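Local atomic coordinates of endonuclease V (Bacillus subtilis, PDB entry 3GA2), a protein that probably repairs deaminated DNA, cutting the strand at the second phosphodiester bond 3' to a deoxyinosine with magnesium as cofactor and leaving the lesion in place. Residues Asn26-Ser31 with Asn118-Tyr123; Phe90-Glu95 with Ala129-Phe134; Leu190-Gly193 with Asp197-Ser200. The protein carries 1 engineered substitution. All coordinates share one frame; numbering follows the deposited sequence.

Contact 1: residues Asn26-Ser31 with Asn118-Tyr123; sequences NRINLS and NGYLHY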
loop_
_atom_site.group_PDB
_atom_site.type_symbol
_atom_site.label_atom_id
_atom_site.label_comp_id
_atom_site.label_asym_id
_atom_site.label_seq_id
_atom_site.Cartn_x
_atom_site.Cartn_y
_atom_site.Cartn_z
ATOM N N ASN A 26 10.979 4.711 14.039
ATOM C CA ASN A 26 11.140 4.256 15.408
ATOM C C ASN A 26 9.792 4.087 16.093
ATOM O O ASN A 26 9.721 3.687 17.254
ATOM C CB ASN A 26 12.023 5.233 16.188
ATOM C CG ASN A 26 13.447 5.265 15.665
ATOM O OD1 ASN A 26 14.106 4.227 15.564
ATOM N ND2 ASN A 26 13.931 6.455 15.331
ATOM N N ARG A 27 8.722 4.383 15.362
ATOM C CA ARG A 27 7.368 4.261 15.897
ATOM C C ARG A 27 6.608 3.104 15.243
ATOM O O ARG A 27 5.390 2.993 15.379
ATOM C CB ARG A 27 6.604 5.574 15.693
ATOM C CG ARG A 27 7.178 6.753 16.473
ATOM C CD ARG A 27 6.466 8.056 16.127
ATOM N NE ARG A 27 5.021 7.960 16.328
ATOM C CZ ARG A 27 4.155 8.933 16.057
ATOM N NH1 ARG A 27 4.579 10.093 15.570
ATOM N NH2 ARG A 27 2.860 8.742 16.264
ATOM N N ILE A 28 7.333 2.246 14.534
ATOM C CA ILE A 28 6.721 1.102 13.874
ATOM C C ILE A 28 6.423 0.001 14.881
ATOM O O ILE A 28 7.266 -0.342 15.710
ATOM C CB ILE A 28 7.640 0.540 12.771
ATOM C CG1 ILE A 28 7.769 1.576 11.653
ATOM C CG2 ILE A 28 7.089 -0.787 12.251
ATOM C CD1 ILE A 28 8.782 1.240 10.596
ATOM N N ASN A 29 5.216 -0.544 14.808
ATOM C CA ASN A 29 4.815 -1.607 15.710
ATOM C C ASN A 29 4.114 -2.726 14.962
ATOM O O ASN A 29 2.968 -2.579 14.540
ATOM C CB ASN A 29 3.893 -1.062 16.800
ATOM C CG ASN A 29 3.284 -2.164 17.634
ATOM O OD1 ASN A 29 3.969 -3.101 18.029
ATOM N ND2 ASN A 29 1.994 -2.058 17.906
ATOM N N LEU A 30 4.809 -3.849 14.816
ATOM C CA LEU A 30 4.277 -5.009 14.111
ATOM C C LEU A 30 3.839 -6.127 15.045
ATOM O O LEU A 30 3.828 -7.292 14.656
ATOM C CB LEU A 30 5.328 -5.544 13.139
ATOM C CG LEU A 30 5.472 -4.878 11.760
ATOM C CD1 LEU A 30 5.016 -3.439 11.781
ATOM C CD2 LEU A 30 6.904 -5.014 11.301
ATOM N N SER A 31 3.464 -5.774 16.270
ATOM C CA SER A 31 3.041 -6.771 17.249
ATOM C C SER A 31 1.567 -7.166 17.169
ATOM O O SER A 31 1.205 -8.303 17.474
ATOM C CB SER A 31 3.328 -6.266 18.658
ATOM O OG SER A 31 2.477 -5.179 18.972
ATOM N N ASN A 118 4.808 -1.106 -1.420
ATOM C CA ASN A 118 5.511 -1.684 -0.282
ATOM C C ASN A 118 5.241 -1.018 1.057
ATOM O O ASN A 118 4.791 0.128 1.134
ATOM C CB ASN A 118 7.027 -1.667 -0.502
ATOM C CG ASN A 118 7.474 -2.627 -1.581
ATOM O OD1 ASN A 118 7.260 -3.835 -1.482
ATOM N ND2 ASN A 118 8.109 -2.093 -2.620
ATOM N N GLY A 119 5.547 -1.759 2.117
ATOM C CA GLY A 119 5.392 -1.261 3.471
ATOM C C GLY A 119 6.745 -1.418 4.139
ATOM O O GLY A 119 7.684 -0.686 3.835
ATOM N N TYR A 120 6.850 -2.400 5.029
ATOM C CA TYR A 120 8.083 -2.674 5.760
ATOM C C TYR A 120 9.208 -3.137 4.819
ATOM O O TYR A 120 10.388 -2.959 5.112
ATOM C CB TYR A 120 7.809 -3.742 6.820
ATOM C CG TYR A 120 8.821 -3.800 7.941
ATOM C CD1 TYR A 120 8.950 -2.741 8.844
ATOM C CD2 TYR A 120 9.644 -4.910 8.105
ATOM C CE1 TYR A 120 9.875 -2.784 9.883
ATOM C CE2 TYR A 120 10.582 -4.966 9.142
ATOM C CZ TYR A 120 10.689 -3.898 10.025
ATOM O OH TYR A 120 11.614 -3.934 11.043
ATOM N N LEU A 121 8.841 -3.738 3.694
ATOM C CA LEU A 121 9.828 -4.195 2.719
ATOM C C LEU A 121 10.290 -2.967 1.953
ATOM O O LEU A 121 9.827 -2.684 0.844
ATOM C CB LEU A 121 9.192 -5.203 1.771
ATOM C CG LEU A 121 9.999 -5.781 0.607
ATOM C CD1 LEU A 121 11.199 -6.606 1.081
ATOM C CD2 LEU A 121 9.046 -6.641 -0.192
ATOM N N HIS A 122 11.206 -2.232 2.568
ATOM C CA HIS A 122 11.719 -1.005 1.981
ATOM C C HIS A 122 13.077 -0.694 2.593
ATOM O O HIS A 122 13.336 -1.056 3.742
ATOM C CB HIS A 122 10.722 0.127 2.257
ATOM C CG HIS A 122 11.211 1.480 1.855
ATOM N ND1 HIS A 122 11.956 2.278 2.695
ATOM C CD2 HIS A 122 11.085 2.163 0.693
ATOM C CE1 HIS A 122 12.268 3.399 2.066
ATOM N NE2 HIS A 122 11.752 3.354 0.852
ATOM N N TYR A 123 13.931 -0.029 1.815
ATOM C CA TYR A 123 15.285 0.344 2.233
ATOM C C TYR A 123 15.349 0.795 3.683
ATOM O O TYR A 123 16.286 0.469 4.405
ATOM C CB TYR A 123 15.835 1.486 1.362
ATOM C CG TYR A 123 15.859 1.216 -0.126
ATOM C CD1 TYR A 123 15.090 1.982 -1.006
ATOM C CD2 TYR A 123 16.654 0.200 -0.660
ATOM C CE1 TYR A 123 15.111 1.740 -2.382
ATOM C CE2 TYR A 123 16.680 -0.050 -2.034
ATOM C CZ TYR A 123 15.907 0.720 -2.887
ATOM O OH TYR A 123 15.918 0.460 -4.241
#

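Contact 2: residues Phe90-Glu95 with Ala129-Phe134; sequences FLAFRE and ATHAAF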
loop_
_atom_site.group_PDB
_atom_site.type_symbol
_atom_site.label_atom_id
_atom_site.label_comp_id
_atom_site.label_asym_id
_atom_site.label_seq_id
_atom_site.Cartn_x
_atom_site.Cartn_y
_atom_site.Cartn_z
ATOM N N PHE A 90 11.817 9.124 -2.521
ATOM C CA PHE A 90 10.760 9.390 -1.552
ATOM C C PHE A 90 9.384 9.501 -2.186
ATOM O O PHE A 90 8.668 10.471 -1.961
ATOM C CB PHE A 90 11.066 10.664 -0.770
ATOM C CG PHE A 90 12.459 10.717 -0.230
ATOM C CD1 PHE A 90 13.474 11.327 -0.961
ATOM C CD2 PHE A 90 12.766 10.139 0.997
ATOM C CE1 PHE A 90 14.777 11.360 -0.479
ATOM C CE2 PHE A 90 14.068 10.164 1.490
ATOM C CZ PHE A 90 15.077 10.778 0.749
ATOM N N LEU A 91 9.017 8.496 -2.971
ATOM C CA LEU A 91 7.725 8.475 -3.638
ATOM C C LEU A 91 6.567 8.650 -2.660
ATOM O O LEU A 91 5.644 9.421 -2.913
ATOM C CB LEU A 91 7.552 7.159 -4.390
ATOM C CG LEU A 91 6.238 6.997 -5.154
ATOM C CD1 LEU A 91 6.119 8.089 -6.214
ATOM C CD2 LEU A 91 6.191 5.616 -5.793
ATOM N N ALA A 92 6.623 7.929 -1.544
ATOM C CA ALA A 92 5.571 7.992 -0.538
ATOM C C ALA A 92 5.194 9.415 -0.141
ATOM O O ALA A 92 4.017 9.714 0.073
ATOM C CB ALA A 92 5.982 7.205 0.694
ATOM N N PHE A 93 6.186 10.297 -0.039
ATOM C CA PHE A 93 5.908 11.678 0.346
ATOM C C PHE A 93 5.048 12.413 -0.676
ATOM O O PHE A 93 4.199 13.224 -0.307
ATOM C CB PHE A 93 7.206 12.459 0.580
ATOM C CG PHE A 93 7.944 12.051 1.825
ATOM C CD1 PHE A 93 8.727 10.901 1.839
ATOM C CD2 PHE A 93 7.849 12.812 2.987
ATOM C CE1 PHE A 93 9.408 10.516 2.994
ATOM C CE2 PHE A 93 8.525 12.434 4.144
ATOM C CZ PHE A 93 9.307 11.284 4.149
ATOM N N ARG A 94 5.253 12.139 -1.958
ATOM C CA ARG A 94 4.446 12.815 -2.963
ATOM C C ARG A 94 3.143 12.092 -3.267
ATOM O O ARG A 94 2.415 12.472 -4.182
ATOM C CB ARG A 94 5.242 13.033 -4.254
ATOM C CG ARG A 94 5.905 11.813 -4.843
ATOM C CD ARG A 94 6.527 12.168 -6.193
ATOM N NE ARG A 94 7.399 11.115 -6.704
ATOM C CZ ARG A 94 8.606 10.839 -6.219
ATOM N NH1 ARG A 94 9.094 11.543 -5.205
ATOM N NH2 ARG A 94 9.326 9.860 -6.750
ATOM N N GLU A 95 2.844 11.051 -2.494
ATOM C CA GLU A 95 1.609 10.299 -2.691
ATOM C C GLU A 95 0.671 10.510 -1.513
ATOM O O GLU A 95 -0.539 10.589 -1.685
ATOM C CB GLU A 95 1.902 8.805 -2.829
ATOM C CG GLU A 95 2.787 8.441 -3.997
ATOM C CD GLU A 95 2.968 6.942 -4.127
ATOM O OE1 GLU A 95 3.411 6.310 -3.146
ATOM O OE2 GLU A 95 2.670 6.398 -5.210
ATOM N N ALA A 129 2.944 2.010 2.388
ATOM C CA ALA A 129 1.973 1.329 3.245
ATOM C C ALA A 129 2.257 1.590 4.728
ATOM O O ALA A 129 1.340 1.839 5.516
ATOM C CB ALA A 129 1.977 -0.177 2.965
ATOM N N THR A 130 3.527 1.529 5.107
ATOM C CA THR A 130 3.906 1.764 6.491
ATOM C C THR A 130 3.718 3.239 6.851
ATOM O O THR A 130 3.101 3.575 7.865
ATOM C CB THR A 130 5.380 1.357 6.738
ATOM O OG1 THR A 130 5.528 -0.050 6.511
ATOM C CG2 THR A 130 5.805 1.681 8.173
ATOM N N HIS A 131 4.248 4.108 6.000
ATOM C CA HIS A 131 4.167 5.546 6.198
ATOM C C HIS A 131 2.717 6.037 6.318
ATOM O O HIS A 131 2.385 6.794 7.233
ATOM C CB HIS A 131 4.883 6.260 5.039
ATOM C CG HIS A 131 5.267 7.677 5.338
ATOM N ND1 HIS A 131 6.153 8.389 4.554
ATOM C CD2 HIS A 131 4.884 8.518 6.327
ATOM C CE1 HIS A 131 6.295 9.605 5.048
ATOM N NE2 HIS A 131 5.537 9.710 6.125
ATOM N N ALA A 132 1.856 5.608 5.401
ATOM C CA ALA A 132 0.453 6.014 5.430
ATOM C C ALA A 132 -0.247 5.584 6.719
ATOM O O ALA A 132 -1.169 6.253 7.184
ATOM C CB ALA A 132 -0.283 5.434 4.224
ATOM N N ALA A 133 0.194 4.472 7.297
ATOM C CA ALA A 133 -0.423 3.964 8.518
ATOM C C ALA A 133 -0.480 4.999 9.633
ATOM O O ALA A 133 -1.486 5.103 10.333
ATOM C CB ALA A 133 0.310 2.729 8.999
ATOM N N PHE A 134 0.591 5.767 9.803
ATOM C CA PHE A 134 0.601 6.770 10.858
ATOM C C PHE A 134 -0.528 7.776 10.680
ATOM O O PHE A 134 -1.190 8.145 11.648
ATOM C CB PHE A 134 1.947 7.490 10.912
ATOM C CG PHE A 134 3.100 6.586 11.218
ATOM C CD1 PHE A 134 3.898 6.085 10.197
ATOM C CD2 PHE A 134 3.377 6.218 12.526
ATOM C CE1 PHE A 134 4.962 5.225 10.474
ATOM C CE2 PHE A 134 4.437 5.358 12.817
ATOM C CZ PHE A 134 5.229 4.862 11.787
#

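Contact 3: residues Leu190-Gly193 with Asp197-Ser200; sequences LSCG and DLDS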
loop_
_atom_site.group_PDB
_atom_site.type_symbol
_atom_site.label_atom_id
_atom_site.label_comp_id
_atom_site.label_asym_id
_atom_site.label_seq_id
_atom_site.Cartn_x
_atom_site.Cartn_y
_atom_site.Cartn_z
ATOM N N LEU A 190 4.738 -9.224 -0.304
ATOM C CA LEU A 190 4.027 -8.846 0.896
ATOM C C LEU A 190 4.883 -8.351 2.033
ATOM O O LEU A 190 5.923 -8.934 2.344
ATOM C CB LEU A 190 3.225 -10.050 1.389
ATOM C CG LEU A 190 2.468 -9.894 2.717
ATOM C CD1 LEU A 190 1.170 -9.142 2.457
ATOM C CD2 LEU A 190 2.153 -11.274 3.314
ATOM N N SER A 191 4.427 -7.278 2.662
ATOM C CA SER A 191 5.119 -6.735 3.818
ATOM C C SER A 191 4.082 -6.119 4.727
ATOM O O SER A 191 3.021 -5.680 4.277
ATOM C CB SER A 191 6.153 -5.675 3.416
ATOM O OG SER A 191 5.547 -4.531 2.856
ATOM N N CYS A 192 4.374 -6.114 6.019
ATOM C CA CYS A 192 3.464 -5.493 6.956
ATOM C C CYS A 192 3.541 -4.023 6.608
ATOM O O CYS A 192 4.528 -3.564 6.035
ATOM C CB CYS A 192 3.953 -5.644 8.397
ATOM S SG CYS A 192 3.873 -7.292 9.078
ATOM N N GLY A 193 2.485 -3.296 6.936
ATOM C CA GLY A 193 2.485 -1.863 6.730
ATOM C C GLY A 193 2.897 -1.394 8.114
ATOM O O GLY A 193 4.077 -1.155 8.371
ATOM N N ASP A 197 1.116 -7.844 12.439
ATOM C CA ASP A 197 2.229 -8.768 12.238
ATOM C C ASP A 197 2.196 -9.410 10.852
ATOM O O ASP A 197 1.202 -9.312 10.125
ATOM C CB ASP A 197 2.259 -9.853 13.327
ATOM C CG ASP A 197 1.002 -10.699 13.369
ATOM O OD1 ASP A 197 0.333 -10.868 12.337
ATOM O OD2 ASP A 197 0.686 -11.222 14.456
ATOM N N LEU A 198 3.297 -10.055 10.479
ATOM C CA LEU A 198 3.398 -10.684 9.170
ATOM C C LEU A 198 2.374 -11.793 8.970
ATOM O O LEU A 198 1.803 -11.938 7.892
ATOM C CB LEU A 198 4.807 -11.242 8.956
ATOM C CG LEU A 198 5.065 -11.769 7.541
ATOM C CD1 LEU A 198 4.625 -10.720 6.521
ATOM C CD2 LEU A 198 6.553 -12.097 7.365
ATOM N N ASP A 199 2.145 -12.574 10.017
ATOM C CA ASP A 199 1.194 -13.668 9.949
ATOM C C ASP A 199 -0.192 -13.173 9.571
ATOM O O ASP A 199 -0.847 -13.741 8.701
ATOM C CB ASP A 199 1.114 -14.379 11.292
ATOM C CG ASP A 199 0.674 -15.803 11.153
ATOM O OD1 ASP A 199 1.481 -16.613 10.646
ATOM O OD2 ASP A 199 -0.469 -16.123 11.539
ATOM N N SER A 200 -0.639 -12.111 10.234
ATOM C CA SER A 200 -1.957 -11.561 9.962
ATOM C C SER A 200 -1.985 -10.927 8.580
ATOM O O SER A 200 -2.976 -11.038 7.869
ATOM C CB SER A 200 -2.334 -10.527 11.024
ATOM O OG SER A 200 -2.292 -11.097 12.330
#

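Contact 1: residues Asn26-Ser31 with Asn118-Tyr123
L30 sets the CD2 methyl of one branch over the face of the Y120 ring. This CD2 of L30 sits 3.9 Å from the centroid of the Y120 ring and only 8° off its normal, so the methyl caps the pi face, a CH-pi contact almost exactly over the centre. The Y120 ring is carried to this place by a first torsion that sets CG opposite the backbone N (chi1 -160°), which sends the ring toward 26-31. Y120 also stacks with H125. In L30 the chi2 of 26° is far from staggered, perhaps a price of the fit. I28 reaches the same ring more obliquely, with CG2 of I28 at 4.2 Å from CE1 of Y120. Its beta branch lets one methyl meet the tyrosine while the residue as a whole also packs on T130 of helix 128-136. Leucine and isoleucine suit these two places because branched, apolar ends can shape themselves to a flat aromatic surface. L30 sits at the middle of a turn held from within: OD1 of N29 accepts from OG of S31 at 2.7 Å, in the carbonyl plane and on a lone pair, and from N of S31 at 3.2 Å, well above that plane. The bond from N of S31 to OD1 of N29 makes an Asx turn in the loop after helix 14-25, which here packs at the surface against the loop joining strand 113-116 to helix 128-136 in this member of the RNase H clan.

Contact 2: residues Phe90-Glu95 with Ala129-Phe134
A92 and H131 mark the closest approach of the two backbones, their CA atoms 7.3 Å apart. L91, A92 and F93 have helical backbone angles, and N of E95 bonds to O of A92 at 3.1 Å, three residues back; facing them is helix 128-136. The small A92 probably helps the two backbones come this near, its CB lying 4.0 Å from ND1 of H131. The main meeting is edge-to-face, or T-shaped. H131 has CG opposite its backbone N (chi1 -161°), which extends the imidazole toward F93 and puts its CE1 corner 3.6 Å from CZ of F93, above the phenyl face and offset toward the rim. The centroids are 4.8 Å apart and the planes stand at 74°. F93 is also edge-to-face with F17, while H131 meets H7 and touches L24. A serine in place of F93 would probably leave the CE1 edge of H131 without its aromatic face and open a gap beside helix 14-25. Chemically, the C-H at CE1, flanked by two nitrogens, is probably more polarised than an ordinary aromatic C-H, so its approach to a phenyl face should carry electrostatic attraction in addition to dispersion.

Contact 3: residues Leu190-Gly193 with Asp197-Ser200
L198 brings its side chain back from the first turn of helix 198-207 onto strand 188-194. Its CB begins the contact, 4.1 Å from SG of C192. A first torsion of -173°, with CG opposite the backbone N, then carries the chain along the strand, and the branch at CG sends out CD1, which ends 4.1 Å from CD2 of L190. The side chain is further bounded by V174 and R177 of strand 173-179. Two leucines thus meet methyl to methyl, as suits a helix lying on a sheet, while C192 takes the place where room is short: its SG is 3.2 Å from N of L198 and the same from C of D197. The sulfur stands over the flat peptide group joining those two residues, a tight fit that a slim thiol can make and a branched side chain probably could not. That peptide leads straight into the helix. D197 is the N-cap, its OD1 accepting from N of S200 at 2.6 Å, with an N-H...O angle of 158°, and from OG of S200, also at 2.6 Å. T33 holds the other oxygen, OD2. The bond from N of S200 satisfies a backbone N-H that the first turn cannot serve, the bond from OG gives the same oxygen a second donor, and the negative charge is probably stabilised further by the positive end of the helix dipole.

Contact 1 lies between the other two, its centre about 11 Å from that of contact 2 and about 9 Å from that of contact 3, whereas contacts 2 and 3 are about 16 Å apart. The loop 118-123 is tied to both neighbours: N of Y120 probably bonds to O of C192 at 2.8 Å, and O of N118 to N of A129 at 2.9 Å. T130 joins contacts 2 and 3 directly, its OG1 lying 2.6 Å from O of G193. Contacts 1 and 2 lie away from the predicted magnesium ligands D46 and D116; in contact 3 the side chain of L190 is about 12 Å from that of D116.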